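PDB 4WCJ: polysaccharide deacetylase from Ammonifex degensii, which probably removes N-acetyl groups from poly-beta-1,6-N-acetyl-D-glucosamine as a zinc-binding family 4 carbohydrate esterase of the IcaB type. Local coordinates for residues T74-E79 against T201-Y206; Q60-L65 against P110-R115; F228-K233 against V243-V248. All blocks are in the same frame, centred on the assembly; numbering follows the deposited sequence.

Contact 1. Residues T74-E79 against T201-Y206; sequences TPQEAE and TRYFAY
E79, on helix 75-82, meets R202, just before strand 203-205, and Y203, its first residue; a salt bridge and a phenol hydrogen bond anchor the contact. R202 turns the side of its guanidinium, NE and NH1, to the carboxylate, giving one nitrogen to each oxygen. R202 NH1 reaches E79 OE1 at 2.7 Å in an almost straight bond (178°), while R202 NE donates to E79 OE2 at 2.8 Å. Both oxygens use their syn lone pairs, and the two flat groups are nearly coplanar, 11° apart, which suits a side-on bidentate salt bridge.

A third bond comes from the phenol: Y203 OH donates to E79 OE2 at 2.7 Å, on the anti lone pair that the arginine does not use. OE2 is thus gripped by two donors, which fixes the rotation of the carboxylate, and its plane is steeply inclined to that of the ring. The glutamate gets there because CG lies anti to its backbone N (chi1 -173°) and the chain runs on extended. Three donors should favour the ionised form of this buried acid.

P75 CB rests against Y203 CE2 at 3.7 Å, and R202 CB sits over the centre of one face of the same ring, so the tyrosine is packed by its own neighbour. The Q76 amide merely lies near R202 NE and Y203 OH.

Within 74-79, T74 and E77 form a capping box: E77 N donates to T74 OG1 and T74 N to E77 OE1. The 75-79 part of the helix runs at a right angle to strand 203-205, their axes 12.0 Å apart at closest approach. Y203 also packs on L120 and F122 of strand 119-123 and on L226 and F228 of strand 226-229, tying the helix to the interior of the beta/alpha barrel.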
loop_
_atom_site.group_PDB
_atom_site.type_symbol
_atom_site.label_atom_id
_atom_site.label_comp_id
_atom_site.label_asym_id
_atom_site.label_seq_id
_atom_site.Cartn_x
_atom_site.Cartn_y
_atom_site.Cartn_z
ATOM N N THR A 74 7.755 -1.219 10.102
ATOM C CA THR A 74 6.516 -2.000 10.029
ATOM C C THR A 74 5.323 -1.065 9.871
ATOM O O THR A 74 5.420 0.121 10.190
ATOM C CB THR A 74 6.296 -2.879 11.291
ATOM O OG1 THR A 74 6.103 -2.037 12.433
ATOM C CG2 THR A 74 7.475 -3.809 11.529
ATOM N N PRO A 75 4.190 -1.585 9.370
ATOM C CA PRO A 75 3.007 -0.722 9.327
ATOM C C PRO A 75 2.642 -0.137 10.702
ATOM O O PRO A 75 2.275 1.036 10.770
ATOM C CB PRO A 75 1.916 -1.663 8.804
ATOM C CG PRO A 75 2.659 -2.626 7.947
ATOM C CD PRO A 75 3.949 -2.878 8.705
ATOM N N GLN A 76 2.746 -0.929 11.768
ATOM C CA GLN A 76 2.494 -0.421 13.116
ATOM C C GLN A 76 3.459 0.700 13.485
ATOM O O GLN A 76 3.054 1.712 14.058
ATOM C CB GLN A 76 2.595 -1.543 14.152
ATOM C CG GLN A 76 1.267 -1.914 14.798
ATOM C CD GLN A 76 0.580 -0.720 15.426
ATOM O OE1 GLN A 76 1.208 0.080 16.117
ATOM N NE2 GLN A 76 -0.719 -0.581 15.169
ATOM N N GLU A 77 4.736 0.510 13.166
ATOM C CA GLU A 77 5.755 1.523 13.433
ATOM C C GLU A 77 5.429 2.806 12.682
ATOM O O GLU A 77 5.564 3.906 13.223
ATOM C CB GLU A 77 7.151 1.015 13.041
ATOM C CG GLU A 77 7.802 0.137 14.105
ATOM C CD GLU A 77 9.114 -0.493 13.659
ATOM O OE1 GLU A 77 9.342 -0.639 12.445
ATOM O OE2 GLU A 77 9.925 -0.857 14.538
ATOM N N ALA A 78 4.978 2.647 11.441
ATOM C CA ALA A 78 4.634 3.791 10.605
ATOM C C ALA A 78 3.490 4.583 11.217
ATOM O O ALA A 78 3.513 5.819 11.224
ATOM C CB ALA A 78 4.270 3.334 9.195
ATOM N N GLU A 79 2.490 3.867 11.723
ATOM C CA GLU A 79 1.324 4.503 12.322
ATOM C C GLU A 79 1.711 5.247 13.585
ATOM O O GLU A 79 1.282 6.375 13.805
ATOM C CB GLU A 79 0.232 3.485 12.656
ATOM C CG GLU A 79 -1.069 4.148 13.122
ATOM C CD GLU A 79 -2.029 3.166 13.760
ATOM O OE1 GLU A 79 -2.800 3.585 14.654
ATOM O OE2 GLU A 79 -2.017 1.982 13.362
ATOM N N THR A 201 -9.139 -4.221 10.378
ATOM C CA THR A 201 -8.342 -3.588 9.330
ATOM C C THR A 201 -8.064 -2.122 9.648
ATOM O O THR A 201 -8.967 -1.292 9.591
ATOM C CB THR A 201 -9.050 -3.679 7.963
ATOM O OG1 THR A 201 -9.457 -5.030 7.726
ATOM C CG2 THR A 201 -8.134 -3.200 6.835
ATOM N N ARG A 202 -6.815 -1.794 9.963
ATOM C CA ARG A 202 -6.479 -0.413 10.320
ATOM C C ARG A 202 -6.183 0.489 9.113
ATOM O O ARG A 202 -6.301 1.722 9.199
ATOM C CB ARG A 202 -5.271 -0.402 11.263
ATOM C CG ARG A 202 -5.509 -1.087 12.595
ATOM C CD ARG A 202 -4.285 -1.000 13.507
ATOM N NE ARG A 202 -4.143 0.301 14.157
ATOM C CZ ARG A 202 -4.848 0.689 15.217
ATOM N NH1 ARG A 202 -4.645 1.886 15.758
ATOM N NH2 ARG A 202 -5.764 -0.118 15.741
ATOM N N TYR A 203 -5.818 -0.108 7.978
ATOM C CA TYR A 203 -5.226 0.677 6.898
ATOM C C TYR A 203 -5.970 0.585 5.573
ATOM O O TYR A 203 -6.371 -0.498 5.152
ATOM C CB TYR A 203 -3.774 0.239 6.703
ATOM C CG TYR A 203 -3.021 0.206 8.008
ATOM C CD1 TYR A 203 -3.029 1.303 8.852
ATOM C CD2 TYR A 203 -2.327 -0.927 8.412
ATOM C CE1 TYR A 203 -2.360 1.289 10.061
ATOM C CE2 TYR A 203 -1.654 -0.950 9.613
ATOM C CZ TYR A 203 -1.673 0.160 10.435
ATOM O OH TYR A 203 -1.001 0.128 11.646
ATOM N N PHE A 204 -6.112 1.728 4.901
ATOM C CA PHE A 204 -6.823 1.794 3.627
ATOM C C PHE A 204 -6.013 2.554 2.580
ATOM O O PHE A 204 -5.371 3.559 2.893
ATOM C CB PHE A 204 -8.191 2.472 3.816
ATOM C CG PHE A 204 -9.058 2.462 2.580
ATOM C CD1 PHE A 204 -8.930 3.449 1.606
ATOM C CD2 PHE A 204 -10.027 1.489 2.415
ATOM C CE1 PHE A 204 -9.728 3.437 0.487
ATOM C CE2 PHE A 204 -10.833 1.479 1.291
ATOM C CZ PHE A 204 -10.682 2.444 0.328
ATOM N N ALA A 205 -6.053 2.071 1.339
ATOM C CA ALA A 205 -5.420 2.760 0.207
ATOM C C ALA A 205 -6.444 3.024 -0.883
ATOM O O ALA A 205 -7.146 2.110 -1.326
ATOM C CB ALA A 205 -4.261 1.948 -0.347
ATOM N N TYR A 206 -6.531 4.280 -1.310
ATOM C CA TYR A 206 -7.439 4.659 -2.390
ATOM C C TYR A 206 -6.962 4.129 -3.731
ATOM O O TYR A 206 -5.823 4.387 -4.124
ATOM C CB TYR A 206 -7.561 6.179 -2.495
ATOM C CG TYR A 206 -8.410 6.863 -1.442
ATOM C CD1 TYR A 206 -9.769 6.589 -1.327
ATOM C CD2 TYR A 206 -7.860 7.815 -0.593
ATOM C CE1 TYR A 206 -10.550 7.221 -0.376
ATOM C CE2 TYR A 206 -8.640 8.458 0.359
ATOM C CZ TYR A 206 -9.982 8.156 0.463
ATOM O OH TYR A 206 -10.760 8.804 1.402
#

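Contact 2. Residues Q60-L65 against P110-R115; sequences QQLDYL and PVLKKR
L62 and D63 of helix 55-67 meet V111 and L112, near the C-terminal end of helix 102-114, and R115 shortly after them, a helix-to-helix contact on the outside of the beta/alpha barrel, away from the zinc site. It has two layers, an apolar one toward the sheet and a salt bridge farther out.

In the apolar layer a single methyl does the touching. L62 CD1 lies 3.7 Å from V111 CG1 and 3.8 Å from L112 CD2, bridging two consecutive residues of the other helix. The V111 branch that meets it is the one anti to the backbone N (chi1 171°). Toward the sheet, L62 also packs on F72 of strand 71-72 and on I117, and L112 reaches I117 too.

The outer layer joins D63 to R115, whose chain stretches out from CG to NE and presents the guanidinium side-on, one nitrogen to each carboxylate oxygen. R115 NE donates to D63 OD1 at 2.7 Å, the shorter arm, whereas R115 NH1 reaches D63 OD2 at 3.2 Å. Both oxygens are met on their syn sides, but OD1 is approached 29° out of the carboxylate plane, in keeping with the 23° twist between the two flat groups. What steadies the arginine is the turn before it: R115 NH2 donates to the carbonyl oxygen V111 O at 3.0 Å, nearly in the guanidinium plane.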
loop_
_atom_site.group_PDB
_atom_site.type_symbol
_atom_site.label_atom_id
_atom_site.label_comp_id
_atom_site.label_asym_id
_atom_site.label_seq_id
_atom_site.Cartn_x
_atom_site.Cartn_y
_atom_site.Cartn_z
ATOM N N GLN A 60 17.294 -5.464 -5.900
ATOM C CA GLN A 60 18.370 -4.480 -5.951
ATOM C C GLN A 60 17.952 -3.158 -5.307
ATOM O O GLN A 60 18.752 -2.521 -4.622
ATOM C CB GLN A 60 18.826 -4.259 -7.393
ATOM C CG GLN A 60 19.667 -5.403 -7.944
ATOM C CD GLN A 60 20.157 -5.155 -9.357
ATOM O OE1 GLN A 60 19.934 -4.089 -9.925
ATOM N NE2 GLN A 60 20.830 -6.145 -9.932
ATOM N N GLN A 61 16.699 -2.753 -5.516
ATOM C CA GLN A 61 16.175 -1.545 -4.881
ATOM C C GLN A 61 16.160 -1.650 -3.364
ATOM O O GLN A 61 16.574 -0.728 -2.661
ATOM C CB GLN A 61 14.764 -1.239 -5.387
ATOM C CG GLN A 61 14.738 -0.666 -6.787
ATOM C CD GLN A 61 13.360 -0.192 -7.191
ATOM O OE1 GLN A 61 12.384 -0.385 -6.461
ATOM N NE2 GLN A 61 13.268 0.431 -8.362
ATOM N N LEU A 62 15.671 -2.777 -2.863
ATOM C CA LEU A 62 15.640 -3.013 -1.429
ATOM C C LEU A 62 17.058 -3.042 -0.882
ATOM O O LEU A 62 17.353 -2.415 0.133
ATOM C CB LEU A 62 14.918 -4.321 -1.109
ATOM C CG LEU A 62 13.478 -4.397 -1.611
ATOM C CD1 LEU A 62 12.842 -5.724 -1.195
ATOM C CD2 LEU A 62 12.669 -3.222 -1.092
ATOM N N ASP A 63 17.933 -3.758 -1.578
ATOM C CA ASP A 63 19.324 -3.860 -1.166
ATOM C C ASP A 63 19.994 -2.491 -1.139
ATOM O O ASP A 63 20.709 -2.174 -0.192
ATOM C CB ASP A 63 20.090 -4.812 -2.086
ATOM C CG ASP A 63 19.688 -6.262 -1.884
ATOM O OD1 ASP A 63 19.078 -6.566 -0.839
ATOM O OD2 ASP A 63 19.983 -7.097 -2.765
ATOM N N TYR A 64 19.759 -1.677 -2.166
ATOM C CA TYR A 64 20.377 -0.356 -2.210
ATOM C C TYR A 64 19.946 0.492 -1.020
ATOM O O TYR A 64 20.775 1.106 -0.362
ATOM C CB TYR A 64 20.044 0.377 -3.510
ATOM C CG TYR A 64 20.645 1.763 -3.554
ATOM C CD1 TYR A 64 22.008 1.939 -3.763
ATOM C CD2 TYR A 64 19.858 2.892 -3.361
ATOM C CE1 TYR A 64 22.569 3.200 -3.793
ATOM C CE2 TYR A 64 20.413 4.162 -3.389
ATOM C CZ TYR A 64 21.768 4.307 -3.604
ATOM O OH TYR A 64 22.329 5.563 -3.632
ATOM N N LEU A 65 18.646 0.511 -0.748
ATOM C CA LEU A 65 18.106 1.299 0.353
ATOM C C LEU A 65 18.762 0.907 1.670
ATOM O O LEU A 65 19.216 1.762 2.427
ATOM C CB LEU A 65 16.587 1.129 0.442
ATOM C CG LEU A 65 15.746 1.939 -0.548
ATOM C CD1 LEU A 65 14.280 1.554 -0.446
ATOM C CD2 LEU A 65 15.927 3.428 -0.306
ATOM N N PRO A 110 9.323 -13.846 -1.511
ATOM C CA PRO A 110 10.611 -14.473 -1.177
ATOM C C PRO A 110 11.743 -13.461 -0.991
ATOM O O PRO A 110 12.584 -13.638 -0.101
ATOM C CB PRO A 110 10.886 -15.376 -2.384
ATOM C CG PRO A 110 9.526 -15.677 -2.938
ATOM C CD PRO A 110 8.760 -14.403 -2.755
ATOM N N VAL A 111 11.749 -12.421 -1.818
ATOM C CA VAL A 111 12.727 -11.341 -1.711
ATOM C C VAL A 111 12.606 -10.661 -0.350
ATOM O O VAL A 111 13.603 -10.457 0.341
ATOM C CB VAL A 111 12.543 -10.280 -2.838
ATOM C CG1 VAL A 111 13.410 -9.067 -2.575
ATOM C CG2 VAL A 111 12.854 -10.874 -4.206
ATOM N N LEU A 112 11.371 -10.323 0.025
ATOM C CA LEU A 112 11.082 -9.652 1.288
ATOM C C LEU A 112 11.397 -10.535 2.493
ATOM O O LEU A 112 11.896 -10.060 3.513
ATOM C CB LEU A 112 9.614 -9.233 1.341
ATOM C CG LEU A 112 9.267 -8.157 0.314
ATOM C CD1 LEU A 112 7.759 -8.108 0.047
ATOM C CD2 LEU A 112 9.780 -6.800 0.787
ATOM N N LYS A 113 11.063 -11.813 2.373
ATOM C CA LYS A 113 11.245 -12.745 3.481
ATOM C C LYS A 113 12.728 -12.972 3.743
ATOM O O LYS A 113 13.173 -12.979 4.891
ATOM C CB LYS A 113 10.531 -14.065 3.186
ATOM C CG LYS A 113 10.563 -15.065 4.336
ATOM C CD LYS A 113 9.519 -16.158 4.150
ATOM C CE LYS A 113 9.843 -17.062 2.968
ATOM N NZ LYS A 113 8.843 -18.160 2.814
ATOM N N LYS A 114 13.494 -13.136 2.669
ATOM C CA LYS A 114 14.926 -13.413 2.777
ATOM C C LYS A 114 15.675 -12.208 3.344
ATOM O O LYS A 114 16.813 -12.329 3.788
ATOM C CB LYS A 114 15.491 -13.813 1.410
ATOM C CG LYS A 114 16.848 -14.501 1.450
ATOM C CD LYS A 114 17.214 -15.157 0.114
ATOM C CE LYS A 114 17.460 -14.135 -0.995
ATOM N NZ LYS A 114 16.201 -13.629 -1.644
ATOM N N ARG A 115 15.021 -11.047 3.323
ATOM C CA ARG A 115 15.578 -9.821 3.891
ATOM C C ARG A 115 14.858 -9.378 5.162
ATOM O O ARG A 115 15.239 -8.381 5.774
ATOM C CB ARG A 115 15.529 -8.693 2.854
ATOM C CG ARG A 115 16.518 -8.883 1.730
ATOM C CD ARG A 115 16.123 -8.129 0.477
ATOM N NE ARG A 115 17.090 -8.370 -0.590
ATOM C CZ ARG A 115 17.130 -9.476 -1.323
ATOM N NH1 ARG A 115 18.054 -9.609 -2.266
ATOM N NH2 ARG A 115 16.257 -10.458 -1.109
#

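Contact 3. Residues F228-K233 against V243-V248; sequences FTLRAK and VGRVLV
F228 and V243 form a bridge of parallel strands, with their side chains side by side on the same face of the sheet. V243 CB stands over the phenyl ring of F228, 3.9 Å from its centroid in a CH-pi contact, and V243 CG1 approaches F228 CE2 at 3.6 Å. The strands are joined next to this pair by a straight hydrogen bond from T229 N to V243 O, 2.9 Å long.

Beyond this bridge the chains are held mainly by R245. The bend at chi3, -63°, turns NE back to T229: R245 NE donates to T229 O at 3.2 Å, coming from above the carbonyl plane while the oxygen lies in the guanidinium plane. R245 N adds a weak bond to the same oxygen. R245 CD packs 3.6 Å from F228 CD2, and F228 CB lies over one face of the guanidinium. A water links R245 NH2 to F228 O.

In 229-231, T229 OG1 accepts from R231 N, an ST turn, and R231 O comes close to the CA of G244, where there is no side chain to intervene. A second water joins K233 O to G244 O, and A232 CB rests on V246 CG2.

Farther out, D98 forms a salt bridge with R245 NH2, and R245 NH1 donates to T96 OG1; both partners are on strand 91-99, whose last residue is the zinc ligand D99. R245 thus lies close to the zinc site of this family 4 carbohydrate esterase barrel, its side chain about 7 Å from the ion and about 5 Å from that of the ligand H157.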
loop_
_atom_site.group_PDB
_atom_site.type_symbol
_atom_site.label_atom_id
_atom_site.label_comp_id
_atom_site.label_asym_id
_atom_site.label_seq_id
_atom_site.Cartn_x
_atom_site.Cartn_y
_atom_site.Cartn_z
ATOM N N PHE A 228 -4.005 5.910 2.826
ATOM C CA PHE A 228 -2.839 6.077 1.960
ATOM C C PHE A 228 -3.193 6.592 0.574
ATOM O O PHE A 228 -4.120 6.092 -0.064
ATOM C CB PHE A 228 -2.095 4.758 1.803
ATOM C CG PHE A 228 -1.439 4.272 3.061
ATOM C CD1 PHE A 228 -2.192 3.717 4.087
ATOM C CD2 PHE A 228 -0.067 4.347 3.206
ATOM C CE1 PHE A 228 -1.587 3.254 5.242
ATOM C CE2 PHE A 228 0.550 3.882 4.357
ATOM C CZ PHE A 228 -0.216 3.335 5.376
ATOM N N THR A 229 -2.424 7.576 0.123
ATOM C CA THR A 229 -2.614 8.212 -1.175
ATOM C C THR A 229 -1.393 7.985 -2.058
ATOM O O THR A 229 -0.446 7.334 -1.640
ATOM C CB THR A 229 -2.845 9.724 -1.016
ATOM O OG1 THR A 229 -1.614 10.373 -0.663
ATOM C CG2 THR A 229 -3.871 10.014 0.075
ATOM N N LEU A 230 -1.409 8.548 -3.269
ATOM C CA LEU A 230 -0.234 8.525 -4.144
ATOM C C LEU A 230 0.354 9.934 -4.281
ATOM O O LEU A 230 0.897 10.306 -5.327
ATOM C CB LEU A 230 -0.586 7.946 -5.521
ATOM C CG LEU A 230 -0.890 6.445 -5.524
ATOM C CD1 LEU A 230 -1.368 5.963 -6.889
ATOM C CD2 LEU A 230 0.330 5.647 -5.055
ATOM N N ARG A 231 0.232 10.719 -3.215
ATOM C CA ARG A 231 0.909 12.009 -3.125
ATOM C C ARG A 231 2.353 11.767 -2.704
ATOM O O ARG A 231 2.618 11.406 -1.559
ATOM C CB ARG A 231 0.196 12.939 -2.134
ATOM C CG ARG A 231 0.613 14.395 -2.244
ATOM C CD ARG A 231 -0.229 15.303 -1.351
ATOM N NE ARG A 231 -1.634 15.376 -1.757
ATOM C CZ ARG A 231 -2.526 16.196 -1.205
ATOM N NH1 ARG A 231 -2.160 17.015 -0.227
ATOM N NH2 ARG A 231 -3.783 16.201 -1.627
ATOM N N ALA A 232 3.287 11.932 -3.633
ATOM C CA ALA A 232 4.683 11.605 -3.360
ATOM C C ALA A 232 5.338 12.641 -2.450
ATOM O O ALA A 232 5.678 13.734 -2.894
ATOM C CB ALA A 232 5.459 11.482 -4.663
ATOM N N LYS A 233 5.532 12.290 -1.183
ATOM C CA LYS A 233 6.115 13.226 -0.224
ATOM C C LYS A 233 6.899 12.505 0.856
ATOM O O LYS A 233 6.774 11.289 1.012
ATOM C CB LYS A 233 5.022 14.076 0.424
ATOM C CG LYS A 233 3.892 13.257 1.022
ATOM C CD LYS A 233 3.011 14.091 1.935
ATOM C CE LYS A 233 3.698 14.331 3.270
ATOM N NZ LYS A 233 2.790 14.948 4.281
ATOM N N VAL A 243 -1.329 9.445 4.563
ATOM C CA VAL A 243 0.019 9.022 4.187
ATOM C C VAL A 243 0.293 9.127 2.686
ATOM O O VAL A 243 -0.319 8.420 1.885
ATOM C CB VAL A 243 0.293 7.563 4.608
ATOM C CG1 VAL A 243 1.775 7.276 4.538
ATOM C CG2 VAL A 243 -0.223 7.294 6.019
ATOM N N GLY A 244 1.250 9.968 2.309
ATOM C CA GLY A 244 1.605 10.116 0.905
ATOM C C GLY A 244 2.599 9.066 0.432
ATOM O O GLY A 244 3.648 8.860 1.052
ATOM N N ARG A 245 2.268 8.376 -0.655
ATOM C CA ARG A 245 3.129 7.303 -1.150
ATOM C C ARG A 245 3.735 7.648 -2.503
ATOM O O ARG A 245 3.117 8.342 -3.317
ATOM C CB ARG A 245 2.362 5.980 -1.270
ATOM C CG ARG A 245 1.728 5.470 0.014
ATOM C CD ARG A 245 1.098 4.111 -0.228
ATOM N NE ARG A 245 0.013 4.215 -1.200
ATOM C CZ ARG A 245 -0.544 3.179 -1.814
ATOM N NH1 ARG A 245 -0.122 1.947 -1.556
ATOM N NH2 ARG A 245 -1.527 3.377 -2.683
ATOM N N VAL A 246 4.946 7.151 -2.728
ATOM C CA VAL A 246 5.615 7.255 -4.012
ATOM C C VAL A 246 5.333 6.024 -4.865
ATOM O O VAL A 246 5.740 4.925 -4.517
ATOM C CB VAL A 246 7.141 7.391 -3.852
ATOM C CG1 VAL A 246 7.812 7.480 -5.230
ATOM C CG2 VAL A 246 7.487 8.598 -2.991
ATOM N N LEU A 247 4.637 6.204 -5.983
ATOM C CA LEU A 247 4.457 5.104 -6.919
ATOM C C LEU A 247 5.807 4.810 -7.571
ATOM O O LEU A 247 6.352 5.663 -8.275
ATOM C CB LEU A 247 3.406 5.454 -7.984
ATOM C CG LEU A 247 3.107 4.356 -9.014
ATOM C CD1 LEU A 247 2.285 3.247 -8.362
ATOM C CD2 LEU A 247 2.399 4.914 -10.242
ATOM N N VAL A 248 6.351 3.620 -7.328
ATOM C CA VAL A 248 7.656 3.261 -7.881
ATOM C C VAL A 248 7.589 3.037 -9.391
ATOM O O VAL A 248 6.835 2.196 -9.879
ATOM C CB VAL A 248 8.235 2.001 -7.218
ATOM C CG1 VAL A 248 9.624 1.687 -7.783
ATOM C CG2 VAL A 248 8.291 2.174 -5.706
HETATM O O HOH W 1 -3.556 5.383 -2.789
HETATM O O HOH W 2 6.408 8.589 0.497
#

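The contacts share one beta/alpha barrel but lie at different depths. Contacts 1 and 3, with centres 13 Å apart, reach the same parallel sheet: strands 203-205 and 226-229 are neighbours, joined where F204 O and F228 N approach to 2.7 Å, and strand 242-247 follows. Contact 2 lies farther out, its centre about 17 Å from the chain centre and 20 Å from the centres of the other two, and it touches contact 3 where Q61 packs on V248. Along the chain contacts 1 and 2 interleave, whereas both close before contact 3 opens. Early helices are thereby fastened to later elements, while contact 3 pairs late strands nearer the zinc.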